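Local structure of NAD-dependent formate dehydrogenase gamma subunit (6VW7) at residues 83-88 with 124-129; 106-111 with 119-124; 18-23 with 36-41; 29-34 with 57-62. The protein binds a [2Fe-2S] cluster in a thioredoxin-like domain of a cytosolic NAD-dependent formate dehydrogenase and probably takes part in its electron transfer. All coordinates share one frame; numbering follows the deposited sequence.

Contact 1 of 4, residues 83-88 with 124-129. With FES (Fe2/s2 (inorganic) cluster), chain E.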
loop_
_atom_site.group_PDB
_atom_site.type_symbol
_atom_site.label_atom_id
_atom_site.label_comp_id
_atom_site.label_asym_id
_atom_site.label_seq_id
_atom_site.Cartn_x
_atom_site.Cartn_y
_atom_site.Cartn_z
ATOM N N VAL A 83 -7.343 -9.300 -18.279
ATOM C CA VAL A 83 -6.928 -7.916 -18.084
ATOM C C VAL A 83 -5.507 -7.948 -17.541
ATOM O O VAL A 83 -5.268 -8.403 -16.414
ATOM C CB VAL A 83 -7.861 -7.152 -17.134
ATOM C CG1 VAL A 83 -7.339 -5.738 -16.930
ATOM C CG2 VAL A 83 -9.271 -7.117 -17.678
ATOM N N VAL A 84 -4.567 -7.478 -18.344
ATOM C CA VAL A 84 -3.162 -7.401 -17.965
ATOM C C VAL A 84 -2.885 -5.955 -17.567
ATOM O O VAL A 84 -2.977 -5.060 -18.409
ATOM C CB VAL A 84 -2.247 -7.836 -19.118
ATOM C CG1 VAL A 84 -0.785 -7.711 -18.709
ATOM C CG2 VAL A 84 -2.567 -9.252 -19.541
ATOM N N GLN A 85 -2.589 -5.721 -16.281
ATOM C CA GLN A 85 -2.257 -4.394 -15.759
ATOM C C GLN A 85 -0.746 -4.257 -15.650
ATOM O O GLN A 85 -0.098 -5.075 -14.988
ATOM C CB GLN A 85 -2.891 -4.147 -14.387
ATOM C CG GLN A 85 -4.402 -4.290 -14.365
ATOM C CD GLN A 85 -4.960 -4.175 -12.961
ATOM O OE1 GLN A 85 -4.959 -3.102 -12.382
ATOM N NE2 GLN A 85 -5.448 -5.279 -12.416
ATOM N N VAL A 86 -0.197 -3.225 -16.286
ATOM C CA VAL A 86 1.229 -2.912 -16.246
ATOM C C VAL A 86 1.418 -1.664 -15.387
ATOM O O VAL A 86 0.843 -0.605 -15.675
ATOM C CB VAL A 86 1.791 -2.697 -17.662
ATOM C CG1 VAL A 86 3.288 -2.341 -17.614
ATOM C CG2 VAL A 86 1.518 -3.929 -18.534
ATOM N N CYS A 87 2.228 -1.778 -14.338
ATOM C CA CYS A 87 2.449 -0.634 -13.466
ATOM C C CYS A 87 3.257 0.441 -14.180
ATOM O O CYS A 87 4.263 0.147 -14.830
ATOM C CB CYS A 87 3.157 -1.042 -12.179
ATOM S SG CYS A 87 3.368 0.412 -11.111
ATOM N N ARG A 88 2.790 1.685 -14.071
ATOM C CA ARG A 88 3.401 2.839 -14.711
ATOM C C ARG A 88 3.980 3.835 -13.718
ATOM O O ARG A 88 4.446 4.903 -14.132
ATOM C CB ARG A 88 2.378 3.546 -15.604
ATOM C CG ARG A 88 1.961 2.796 -16.871
ATOM C CD ARG A 88 1.290 3.805 -17.804
ATOM N NE ARG A 88 2.142 4.983 -17.986
ATOM C CZ ARG A 88 1.692 6.240 -18.040
ATOM N NH1 ARG A 88 0.390 6.500 -17.940
ATOM N NH2 ARG A 88 2.551 7.244 -18.198
ATOM N N GLU A 124 -4.148 -2.608 -19.586
ATOM C CA GLU A 124 -4.511 -1.488 -18.726
ATOM C C GLU A 124 -3.303 -0.990 -17.945
ATOM O O GLU A 124 -2.466 -1.796 -17.518
ATOM C CB GLU A 124 -5.606 -1.893 -17.727
ATOM C CG GLU A 124 -6.935 -2.286 -18.351
ATOM C CD GLU A 124 -7.815 -1.090 -18.684
ATOM O OE1 GLU A 124 -7.373 0.071 -18.517
ATOM O OE2 GLU A 124 -8.964 -1.321 -19.113
ATOM N N PRO A 125 -3.194 0.319 -17.713
ATOM C CA PRO A 125 -2.190 0.805 -16.771
ATOM C C PRO A 125 -2.715 0.676 -15.351
ATOM O O PRO A 125 -3.922 0.669 -15.100
ATOM C CB PRO A 125 -2.006 2.276 -17.177
ATOM C CG PRO A 125 -3.386 2.683 -17.624
ATOM C CD PRO A 125 -4.053 1.415 -18.199
ATOM N N VAL A 126 -1.787 0.524 -14.421
ATOM C CA VAL A 126 -2.081 0.612 -12.998
ATOM C C VAL A 126 -0.983 1.462 -12.379
ATOM O O VAL A 126 0.138 1.521 -12.895
ATOM C CB VAL A 126 -2.174 -0.789 -12.343
ATOM C CG1 VAL A 126 -0.853 -1.545 -12.482
ATOM C CG2 VAL A 126 -2.624 -0.695 -10.879
ATOM N N TYR A 127 -1.318 2.166 -11.298
ATOM C CA TYR A 127 -0.400 3.110 -10.661
ATOM C C TYR A 127 -0.043 2.581 -9.274
ATOM O O TYR A 127 -0.649 2.941 -8.261
ATOM C CB TYR A 127 -1.026 4.527 -10.652
ATOM C CG TYR A 127 -1.223 4.973 -12.092
ATOM C CD1 TYR A 127 -0.151 5.443 -12.844
ATOM C CD2 TYR A 127 -2.453 4.831 -12.725
ATOM C CE1 TYR A 127 -0.310 5.796 -14.184
ATOM C CE2 TYR A 127 -2.626 5.196 -14.058
ATOM C CZ TYR A 127 -1.558 5.668 -14.778
ATOM O OH TYR A 127 -1.743 6.015 -16.103
ATOM N N CYS A 128 0.951 1.685 -9.260
ATOM C CA CYS A 128 1.514 0.983 -8.105
ATOM C C CYS A 128 0.657 -0.202 -7.658
ATOM O O CYS A 128 -0.539 -0.071 -7.372
ATOM C CB CYS A 128 1.749 1.939 -6.932
ATOM S SG CYS A 128 2.679 1.186 -5.604
ATOM N N LEU A 129 1.283 -1.372 -7.594
ATOM C CA LEU A 129 0.663 -2.576 -7.059
ATOM C C LEU A 129 1.181 -2.923 -5.671
ATOM O O LEU A 129 0.927 -4.033 -5.184
ATOM C CB LEU A 129 0.897 -3.747 -8.010
ATOM C CG LEU A 129 0.202 -3.581 -9.365
ATOM C CD1 LEU A 129 0.818 -4.493 -10.445
ATOM C CD2 LEU A 129 -1.288 -3.863 -9.193
HETATM FE FE1 FES E . 5.018 -0.251 -9.514
HETATM FE FE2 FES E . 4.734 0.237 -6.877
HETATM S S1 FES E . 4.423 -1.705 -7.939
HETATM S S2 FES E . 5.535 1.599 -8.479
HETATM O O HOH W 1 -5.608 -0.599 -13.427
#
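Cys87 and Cys128 both hold SG anti to the backbone N (chi1 -179° and -171°), which sets the two sulfurs on the two irons of one [2Fe-2S] cluster. Cys87 SG binds FE1 at 2.4 Å and Cys128 SG binds FE2 at 2.6 Å; Cys92 and Cys132 complete the two iron sites. A weak hydrogen bond from Cys128 N reaches Cys87 SG over 3.3 Å, a donor that would be expected to draw charge from the thiolate, and Leu129 N lies 3.2 Å from sulfide S1. Parallel pairing brings both cysteines here: Val86 bonds through its N to Glu124 O and through its O to Val126 N, and Arg88 N closes the series on Val126 O at 2.9 Å. Val126 turns CG1 between its backbone N and carbonyl carbon (chi1 61°), against Cys87 CA, while Gln85 crosses it at about a right angle with Gln85 OE1 3.6 Å from Val126 CB. One water donates to both Gln85 OE1 and Pro125 O. Arg88 runs beside Tyr127, its NH1 in the ring plane at the edge, and its NH2 forms a salt bridge with Glu436 of the beta subunit. In the mixed sheet of this thioredoxin-like [2Fe-2S] ferredoxin fold, strand 82-87 is flanked by 121-126 and by antiparallel 138-140, with helix 150-160 packed over Val84.

Contact 2 of 4, residues 106-111 with 119-124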
loop_
_atom_site.group_PDB
_atom_site.type_symbol
_atom_site.label_atom_id
_atom_site.label_comp_id
_atom_site.label_asym_id
_atom_site.label_seq_id
_atom_site.Cartn_x
_atom_site.Cartn_y
_atom_site.Cartn_z
ATOM N N ARG A 106 3.660 -3.161 -28.519
ATOM C CA ARG A 106 4.129 -3.773 -29.761
ATOM C C ARG A 106 3.798 -5.261 -29.805
ATOM O O ARG A 106 3.342 -5.768 -30.834
ATOM C CB ARG A 106 5.632 -3.531 -29.942
ATOM C CG ARG A 106 5.991 -2.070 -30.213
ATOM C CD ARG A 106 7.476 -1.854 -30.536
ATOM N NE ARG A 106 8.374 -2.547 -29.615
ATOM C CZ ARG A 106 9.052 -1.942 -28.642
ATOM N NH1 ARG A 106 8.942 -0.630 -28.472
ATOM N NH2 ARG A 106 9.849 -2.643 -27.843
ATOM N N ALA A 107 4.021 -5.977 -28.702
ATOM C CA ALA A 107 3.793 -7.417 -28.702
ATOM C C ALA A 107 2.306 -7.742 -28.808
ATOM O O ALA A 107 1.922 -8.728 -29.448
ATOM C CB ALA A 107 4.393 -8.042 -27.443
ATOM N N LEU A 108 1.456 -6.925 -28.189
ATOM C CA LEU A 108 0.015 -7.138 -28.240
ATOM C C LEU A 108 -0.663 -6.431 -29.408
ATOM O O LEU A 108 -1.792 -6.787 -29.754
ATOM C CB LEU A 108 -0.621 -6.685 -26.924
ATOM C CG LEU A 108 -0.125 -7.470 -25.709
ATOM C CD1 LEU A 108 -0.586 -6.808 -24.421
ATOM C CD2 LEU A 108 -0.587 -8.925 -25.776
ATOM N N GLY A 109 -0.028 -5.423 -30.000
ATOM C CA GLY A 109 -0.639 -4.719 -31.109
ATOM C C GLY A 109 -1.751 -3.765 -30.741
ATOM O O GLY A 109 -2.579 -3.442 -31.596
ATOM N N CYS A 110 -1.799 -3.298 -29.496
ATOM C CA CYS A 110 -2.829 -2.361 -29.073
ATOM C C CYS A 110 -2.262 -1.471 -27.980
ATOM O O CYS A 110 -1.259 -1.802 -27.342
ATOM C CB CYS A 110 -4.090 -3.086 -28.580
ATOM S SG CYS A 110 -3.889 -3.972 -27.008
ATOM N N GLY A 111 -2.913 -0.328 -27.773
ATOM C CA GLY A 111 -2.506 0.600 -26.743
ATOM C C GLY A 111 -3.147 0.294 -25.402
ATOM O O GLY A 111 -3.889 -0.673 -25.236
ATOM N N GLY A 119 -9.269 -10.631 -28.925
ATOM C CA GLY A 119 -10.046 -10.514 -27.703
ATOM C C GLY A 119 -9.494 -11.215 -26.479
ATOM O O GLY A 119 -10.221 -11.356 -25.487
ATOM N N GLN A 120 -8.237 -11.656 -26.500
ATOM C CA GLN A 120 -7.699 -12.432 -25.386
ATOM C C GLN A 120 -7.156 -11.565 -24.257
ATOM O O GLN A 120 -7.244 -11.956 -23.085
ATOM C CB GLN A 120 -6.594 -13.371 -25.882
ATOM C CG GLN A 120 -7.127 -14.586 -26.628
ATOM C CD GLN A 120 -8.257 -15.266 -25.886
ATOM O OE1 GLN A 120 -8.057 -15.834 -24.810
ATOM N NE2 GLN A 120 -9.461 -15.191 -26.446
ATOM N N VAL A 121 -6.612 -10.393 -24.569
ATOM C CA VAL A 121 -5.939 -9.561 -23.582
ATOM C C VAL A 121 -6.474 -8.140 -23.679
ATOM O O VAL A 121 -6.582 -7.584 -24.777
ATOM C CB VAL A 121 -4.409 -9.571 -23.776
ATOM C CG1 VAL A 121 -3.743 -8.464 -22.936
ATOM C CG2 VAL A 121 -3.839 -10.924 -23.409
ATOM N N THR A 122 -6.818 -7.563 -22.531
ATOM C CA THR A 122 -7.041 -6.127 -22.393
ATOM C C THR A 122 -5.862 -5.545 -21.623
ATOM O O THR A 122 -5.566 -5.989 -20.508
ATOM C CB THR A 122 -8.357 -5.829 -21.668
ATOM O OG1 THR A 122 -9.462 -6.217 -22.498
ATOM C CG2 THR A 122 -8.470 -4.348 -21.340
ATOM N N LEU A 123 -5.199 -4.560 -22.220
ATOM C CA LEU A 123 -4.022 -3.922 -21.638
ATOM C C LEU A 123 -4.448 -2.663 -20.886
ATOM O O LEU A 123 -5.055 -1.763 -21.476
ATOM C CB LEU A 123 -3.014 -3.584 -22.733
ATOM C CG LEU A 123 -1.686 -2.968 -22.303
ATOM C CD1 LEU A 123 -0.925 -3.953 -21.442
ATOM C CD2 LEU A 123 -0.896 -2.595 -23.542
ATOM N N GLU A 124 -4.148 -2.608 -19.586
ATOM C CA GLU A 124 -4.511 -1.488 -18.726
ATOM C C GLU A 124 -3.303 -0.990 -17.945
ATOM O O GLU A 124 -2.466 -1.796 -17.518
ATOM C CB GLU A 124 -5.606 -1.893 -17.727
ATOM C CG GLU A 124 -6.935 -2.286 -18.351
ATOM C CD GLU A 124 -7.815 -1.090 -18.684
ATOM O OE1 GLU A 124 -7.373 0.071 -18.517
ATOM O OE2 GLU A 124 -8.964 -1.321 -19.113
#
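Leu108 CD1 meets two side chains of the strand, Val121 CG1 at 3.9 Å and Leu123 CD1 at 4.1 Å. It comes to Val121 at about a right angle and to Leu123 more obliquely, with one methyl serving both. Leu123 in turn holds CG anti to its backbone N (chi1 -177°), and its CD2 methyl lies 3.9 Å from both Cys110 O and Gly111 O, on the chain that leaves the helix. Cys110 SG stands 4.4 Å from Leu123 CB. No hydrogen bond joins the two segments, and Cys110 O is buried against the leucine with no polar partner in the model. The chain can swing back to the strand because Gly109, the first residue beyond the helix to leave helical angles, has a positive phi of 75°; Cys110 then follows in an extended conformation with its side chain directed at the strand. Within the thioredoxin-like fold, helix 97-108 packs on one face of the sheet in the connection from strand 82-87, by way of the short antiparallel strand 114-115, to its parallel neighbour 121-126. Alternation along the strand gives Val121 and Leu123 to that face, whereas Thr122 and Glu124 point away from the helix. Farther out, Val84 and Val86 of strand 82-87 lie beside Val121 and Leu123. Phe153 and Val157 of helix 150-160 touch Leu108, and Thr116 hydrogen-bonds Val121 N through its OG1, while a backbone bond ties Leu123 to Glu114 of strand 114-115.

Contact 3 of 4, residues 18-23 with 36-41; sequences AAIVAA and HEIQDT
Glu37 O, in the helix on which Ile20 packs, is gripped twice by Thr41: the hydroxyl OG1 donates to it over 2.8 Å and the backbone N over 3.0 Å, the two arriving from opposite faces of the carbonyl plane. Thr41 reaches back because OG1 sits between its own N and carbonyl carbon (chi1 59°). Engaged in this way, the hydroxyl oxygen lies 3.4 Å from Ile20 CD1, as the two side chains slide past each other in opposite directions. Ile20 does most of the touching across the interface. Its CG2 rests 3.6 Å from Glu37 CG and 4.0 Å from Ile38 CG1, so that a single methyl sits against both neighbours. Glu37 offers its aliphatic stem here, and the bend at chi2 (67°) takes its carboxylate off to a long, weak ion pair with Arg24. Val21 adds a looser touch, CG2 to Ile38 CD1 at 4.4 Å. The helix segments run roughly antiparallel, at 149° with axes 9.9 Å apart, and join helices 14-24 and 31-42 of the N-terminal helical part. Ile53 of helix 50-57 packs on both Val21 and Ile38, and His36 makes a weak hydrogen bond to Lys265 of the beta subunit. Since the bonds of Thr41 to Glu37 O stay within one helix, the two segments meet mainly through hydrocarbon packing, with the weak Glu37-Arg24 pair at its margin.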
loop_
_atom_site.group_PDB
_atom_site.type_symbol
_atom_site.label_atom_id
_atom_site.label_comp_id
_atom_site.label_asym_id
_atom_site.label_seq_id
_atom_site.Cartn_x
_atom_site.Cartn_y
_atom_site.Cartn_z
ATOM N N ALA A 18 -30.347 -7.511 -10.167
ATOM C CA ALA A 18 -31.393 -7.013 -9.279
ATOM C C ALA A 18 -31.258 -7.607 -7.879
ATOM O O ALA A 18 -31.486 -6.921 -6.877
ATOM C CB ALA A 18 -32.770 -7.330 -9.869
ATOM N N ALA A 19 -30.900 -8.888 -7.791
ATOM C CA ALA A 19 -30.714 -9.520 -6.486
ATOM C C ALA A 19 -29.487 -8.971 -5.776
ATOM O O ALA A 19 -29.502 -8.778 -4.553
ATOM C CB ALA A 19 -30.586 -11.034 -6.644
ATOM N N ILE A 20 -28.393 -8.795 -6.514
ATOM C CA ILE A 20 -27.186 -8.212 -5.937
ATOM C C ILE A 20 -27.505 -6.865 -5.294
ATOM O O ILE A 20 -27.080 -6.567 -4.164
ATOM C CB ILE A 20 -26.097 -8.068 -7.016
ATOM C CG1 ILE A 20 -25.468 -9.427 -7.370
ATOM C CG2 ILE A 20 -25.051 -7.032 -6.594
ATOM C CD1 ILE A 20 -24.631 -9.368 -8.652
ATOM N N VAL A 21 -28.265 -6.037 -6.010
ATOM C CA VAL A 21 -28.644 -4.718 -5.504
ATOM C C VAL A 21 -29.542 -4.863 -4.283
ATOM O O VAL A 21 -29.350 -4.184 -3.266
ATOM C CB VAL A 21 -29.336 -3.919 -6.626
ATOM C CG1 VAL A 21 -29.968 -2.655 -6.094
ATOM C CG2 VAL A 21 -28.370 -3.634 -7.779
ATOM N N ALA A 22 -30.529 -5.772 -4.361
ATOM C CA ALA A 22 -31.507 -5.923 -3.287
ATOM C C ALA A 22 -30.867 -6.422 -1.995
ATOM O O ALA A 22 -31.323 -6.062 -0.901
ATOM C CB ALA A 22 -32.628 -6.877 -3.716
ATOM N N ALA A 23 -29.851 -7.280 -2.095
ATOM C CA ALA A 23 -29.171 -7.767 -0.900
ATOM C C ALA A 23 -28.358 -6.662 -0.224
ATOM O O ALA A 23 -28.074 -6.750 0.979
ATOM C CB ALA A 23 -28.241 -8.929 -1.255
ATOM N N HIS A 36 -18.967 -3.084 -7.291
ATOM C CA HIS A 36 -17.965 -4.151 -7.243
ATOM C C HIS A 36 -18.589 -5.530 -7.468
ATOM O O HIS A 36 -18.050 -6.356 -8.215
ATOM C CB HIS A 36 -17.235 -4.125 -5.901
ATOM C CG HIS A 36 -16.148 -3.091 -5.825
ATOM N ND1 HIS A 36 -15.109 -3.036 -6.730
ATOM C CD2 HIS A 36 -15.942 -2.076 -4.952
ATOM C CE1 HIS A 36 -14.300 -2.041 -6.407
ATOM N NE2 HIS A 36 -14.790 -1.434 -5.340
ATOM N N GLU A 37 -19.700 -5.820 -6.795
ATOM C CA GLU A 37 -20.280 -7.162 -6.922
ATOM C C GLU A 37 -20.823 -7.409 -8.329
ATOM O O GLU A 37 -20.681 -8.512 -8.866
ATOM C CB GLU A 37 -21.384 -7.376 -5.884
ATOM C CG GLU A 37 -22.000 -8.797 -5.888
ATOM C CD GLU A 37 -21.035 -9.896 -5.430
ATOM O OE1 GLU A 37 -19.883 -9.580 -5.044
ATOM O OE2 GLU A 37 -21.439 -11.087 -5.458
ATOM N N ILE A 38 -21.441 -6.395 -8.941
ATOM C CA ILE A 38 -21.881 -6.508 -10.333
ATOM C C ILE A 38 -20.689 -6.760 -11.252
ATOM O O ILE A 38 -20.685 -7.706 -12.043
ATOM C CB ILE A 38 -22.659 -5.249 -10.767
ATOM C CG1 ILE A 38 -23.916 -5.063 -9.912
ATOM C CG2 ILE A 38 -23.042 -5.369 -12.242
ATOM C CD1 ILE A 38 -24.689 -3.750 -10.195
ATOM N N GLN A 39 -19.654 -5.919 -11.159
ATOM C CA GLN A 39 -18.469 -6.108 -11.994
ATOM C C GLN A 39 -17.786 -7.446 -11.711
ATOM O O GLN A 39 -17.294 -8.105 -12.635
ATOM C CB GLN A 39 -17.482 -4.945 -11.800
ATOM C CG GLN A 39 -16.213 -5.058 -12.655
ATOM C CD GLN A 39 -15.622 -3.713 -13.021
ATOM O OE1 GLN A 39 -16.320 -2.834 -13.535
ATOM N NE2 GLN A 39 -14.325 -3.541 -12.763
ATOM N N ASP A 40 -17.710 -7.845 -10.434
ATOM C CA ASP A 40 -17.040 -9.100 -10.093
ATOM C C ASP A 40 -17.763 -10.299 -10.690
ATOM O O ASP A 40 -17.125 -11.269 -11.108
ATOM C CB ASP A 40 -16.923 -9.257 -8.572
ATOM C CG ASP A 40 -15.898 -8.291 -7.955
ATOM O OD1 ASP A 40 -15.195 -7.597 -8.723
ATOM O OD2 ASP A 40 -15.811 -8.214 -6.707
ATOM N N THR A 41 -19.097 -10.259 -10.733
ATOM C CA THR A 41 -19.852 -11.415 -11.198
ATOM C C THR A 41 -20.194 -11.361 -12.686
ATOM O O THR A 41 -20.238 -12.411 -13.334
ATOM C CB THR A 41 -21.138 -11.582 -10.372
ATOM O OG1 THR A 41 -21.957 -10.411 -10.483
ATOM C CG2 THR A 41 -20.806 -11.826 -8.895
#

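Contact 4 of 4, residues 29-34 with 57-62; sequences GALLPI and LNLSRA
Leu57 and Ile34 reach toward each other tip to tip, Leu57 CD2 and Ile34 CD1 standing 3.8 Å apart. This is plain apolar packing in the N-terminal helical part of the chain, where a Schellman motif ends helix 50-57 at Asn58 and residues 30-34 receive Leu57, just before it. Leu57 has CG anti to its carbonyl carbon (chi1 -54°), and its forked end is divided between partners. CD2, besides meeting Ile34, lies 4.1 Å from Ala30 CB; CD1 sits instead by Leu31, 3.8 Å from CA and 3.9 Å from CB. Leu31 and Leu57 cross at about a right angle, the methyl of one set against the base of the other. Leu31 sends CG anti to its backbone N (chi1 -177°), with its CD1 4.0 Å from Leu57 CD1 and its CD2 left for Leu59. After Asn58, which takes a positive phi, the chain becomes extended at Leu59 and Ser60 before the next helix, where Ser60 is the N-cap and its OG accepts from Glu63 N. Ile53 of helix 50-57 touches both Leu31 and Ile34, and Val67 of helix 61-70 also packs on Leu31, while Gly284 of the beta subunit reaches Leu31 from the partner chain. Beyond the turn, Leu59 crosses Leu31 obliquely, its CD1 lying 4.1 Å from Leu31 CD2.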
loop_
_atom_site.group_PDB
_atom_site.type_symbol
_atom_site.label_atom_id
_atom_site.label_comp_id
_atom_site.label_asym_id
_atom_site.label_seq_id
_atom_site.Cartn_x
_atom_site.Cartn_y
_atom_site.Cartn_z
ATOM N N GLY A 29 -23.657 3.492 2.516
ATOM C CA GLY A 29 -22.808 3.735 1.362
ATOM C C GLY A 29 -22.693 2.526 0.448
ATOM O O GLY A 29 -21.601 2.154 0.018
ATOM N N ALA A 30 -23.841 1.947 0.088
ATOM C CA ALA A 30 -23.879 0.677 -0.627
ATOM C C ALA A 30 -23.417 0.758 -2.080
ATOM O O ALA A 30 -23.159 -0.293 -2.664
ATOM C CB ALA A 30 -25.321 0.129 -0.600
ATOM N N LEU A 31 -23.309 1.949 -2.681
ATOM C CA LEU A 31 -23.141 2.019 -4.135
ATOM C C LEU A 31 -21.864 1.317 -4.599
ATOM O O LEU A 31 -21.911 0.503 -5.530
ATOM C CB LEU A 31 -23.176 3.465 -4.626
ATOM C CG LEU A 31 -23.079 3.623 -6.146
ATOM C CD1 LEU A 31 -24.014 2.645 -6.852
ATOM C CD2 LEU A 31 -23.407 5.059 -6.568
ATOM N N LEU A 32 -20.701 1.647 -4.002
ATOM C CA LEU A 32 -19.460 0.997 -4.432
ATOM C C LEU A 32 -19.451 -0.511 -4.180
ATOM O O LEU A 32 -18.961 -1.244 -5.056
ATOM C CB LEU A 32 -18.231 1.657 -3.782
ATOM C CG LEU A 32 -17.548 2.698 -4.674
ATOM C CD1 LEU A 32 -18.425 3.921 -4.773
ATOM C CD2 LEU A 32 -16.126 3.099 -4.186
ATOM N N PRO A 33 -19.865 -1.035 -3.007
ATOM C CA PRO A 33 -19.983 -2.506 -2.884
ATOM C C PRO A 33 -20.899 -3.111 -3.930
ATOM O O PRO A 33 -20.644 -4.225 -4.413
ATOM C CB PRO A 33 -20.526 -2.700 -1.463
ATOM C CG PRO A 33 -19.929 -1.489 -0.701
ATOM C CD PRO A 33 -20.032 -0.361 -1.700
ATOM N N ILE A 34 -21.978 -2.413 -4.290
ATOM C CA ILE A 34 -22.876 -2.929 -5.322
ATOM C C ILE A 34 -22.160 -2.968 -6.667
ATOM O O ILE A 34 -22.194 -3.978 -7.378
ATOM C CB ILE A 34 -24.159 -2.079 -5.394
ATOM C CG1 ILE A 34 -25.059 -2.371 -4.197
ATOM C CG2 ILE A 34 -24.897 -2.307 -6.715
ATOM C CD1 ILE A 34 -26.293 -1.471 -4.108
ATOM N N LEU A 57 -31.378 2.599 -4.192
ATOM C CA LEU A 57 -30.641 3.470 -3.280
ATOM C C LEU A 57 -31.234 4.873 -3.173
ATOM O O LEU A 57 -30.635 5.743 -2.518
ATOM C CB LEU A 57 -29.176 3.570 -3.721
ATOM C CG LEU A 57 -28.420 2.239 -3.908
ATOM C CD1 LEU A 57 -26.923 2.531 -4.104
ATOM C CD2 LEU A 57 -28.628 1.265 -2.748
ATOM N N ASN A 58 -32.385 5.117 -3.798
ATOM C CA ASN A 58 -32.993 6.447 -3.845
ATOM C C ASN A 58 -31.970 7.486 -4.305
ATOM O O ASN A 58 -31.804 8.550 -3.705
ATOM C CB ASN A 58 -33.612 6.823 -2.493
ATOM C CG ASN A 58 -34.499 8.072 -2.572
ATOM O OD1 ASN A 58 -35.082 8.379 -3.617
ATOM N ND2 ASN A 58 -34.602 8.795 -1.460
ATOM N N LEU A 59 -31.272 7.157 -5.386
ATOM C CA LEU A 59 -30.325 8.057 -6.030
ATOM C C LEU A 59 -30.817 8.345 -7.441
ATOM O O LEU A 59 -31.632 7.601 -7.991
ATOM C CB LEU A 59 -28.914 7.449 -6.086
ATOM C CG LEU A 59 -28.206 7.129 -4.769
ATOM C CD1 LEU A 59 -26.911 6.412 -5.041
ATOM C CD2 LEU A 59 -27.938 8.418 -3.995
ATOM N N SER A 60 -30.316 9.417 -8.043
ATOM C CA SER A 60 -30.679 9.643 -9.434
ATOM C C SER A 60 -29.815 8.778 -10.343
ATOM O O SER A 60 -28.723 8.338 -9.975
ATOM C CB SER A 60 -30.502 11.111 -9.818
ATOM O OG SER A 60 -29.123 11.367 -10.010
ATOM N N ARG A 61 -30.312 8.547 -11.556
ATOM C CA ARG A 61 -29.533 7.785 -12.527
ATOM C C ARG A 61 -28.236 8.506 -12.871
ATOM O O ARG A 61 -27.188 7.870 -13.035
ATOM C CB ARG A 61 -30.356 7.522 -13.790
ATOM C CG ARG A 61 -31.534 6.547 -13.620
ATOM C CD ARG A 61 -32.788 7.245 -13.074
ATOM N NE ARG A 61 -32.773 8.683 -13.347
ATOM C CZ ARG A 61 -33.478 9.594 -12.681
ATOM N NH1 ARG A 61 -34.275 9.242 -11.684
ATOM N NH2 ARG A 61 -33.379 10.870 -13.015
ATOM N N ALA A 62 -28.282 9.837 -12.987
ATOM C CA ALA A 62 -27.066 10.588 -13.310
ATOM C C ALA A 62 -26.029 10.458 -12.202
ATOM O O ALA A 62 -24.828 10.322 -12.469
ATOM C CB ALA A 62 -27.403 12.062 -13.550
#

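Overall arrangement
The four contacts form two groups on opposite sides of the chain's centre. Contacts 1 and 2, with centres about 13 Å apart, share strand 121-126 and Glu124: Val84 N probably hydrogen-bonds Thr122 O at 2.8 Å, and Val86 CG2 packs on Leu123 CD1 at 3.8 Å. Contact 1 supplies two of the four cysteines of the [2Fe-2S] cluster, whereas the Leu123 side chain of contact 2 stays about 14 Å from it. Contacts 3 and 4, their centres about 12 Å apart, both use helix 31-42 and meet where Val21 CG2 lies 3.9 Å from Ile34 CG2. This helical pair is remote from the cluster site, its centres about 25 and 27 Å from that of contact 1.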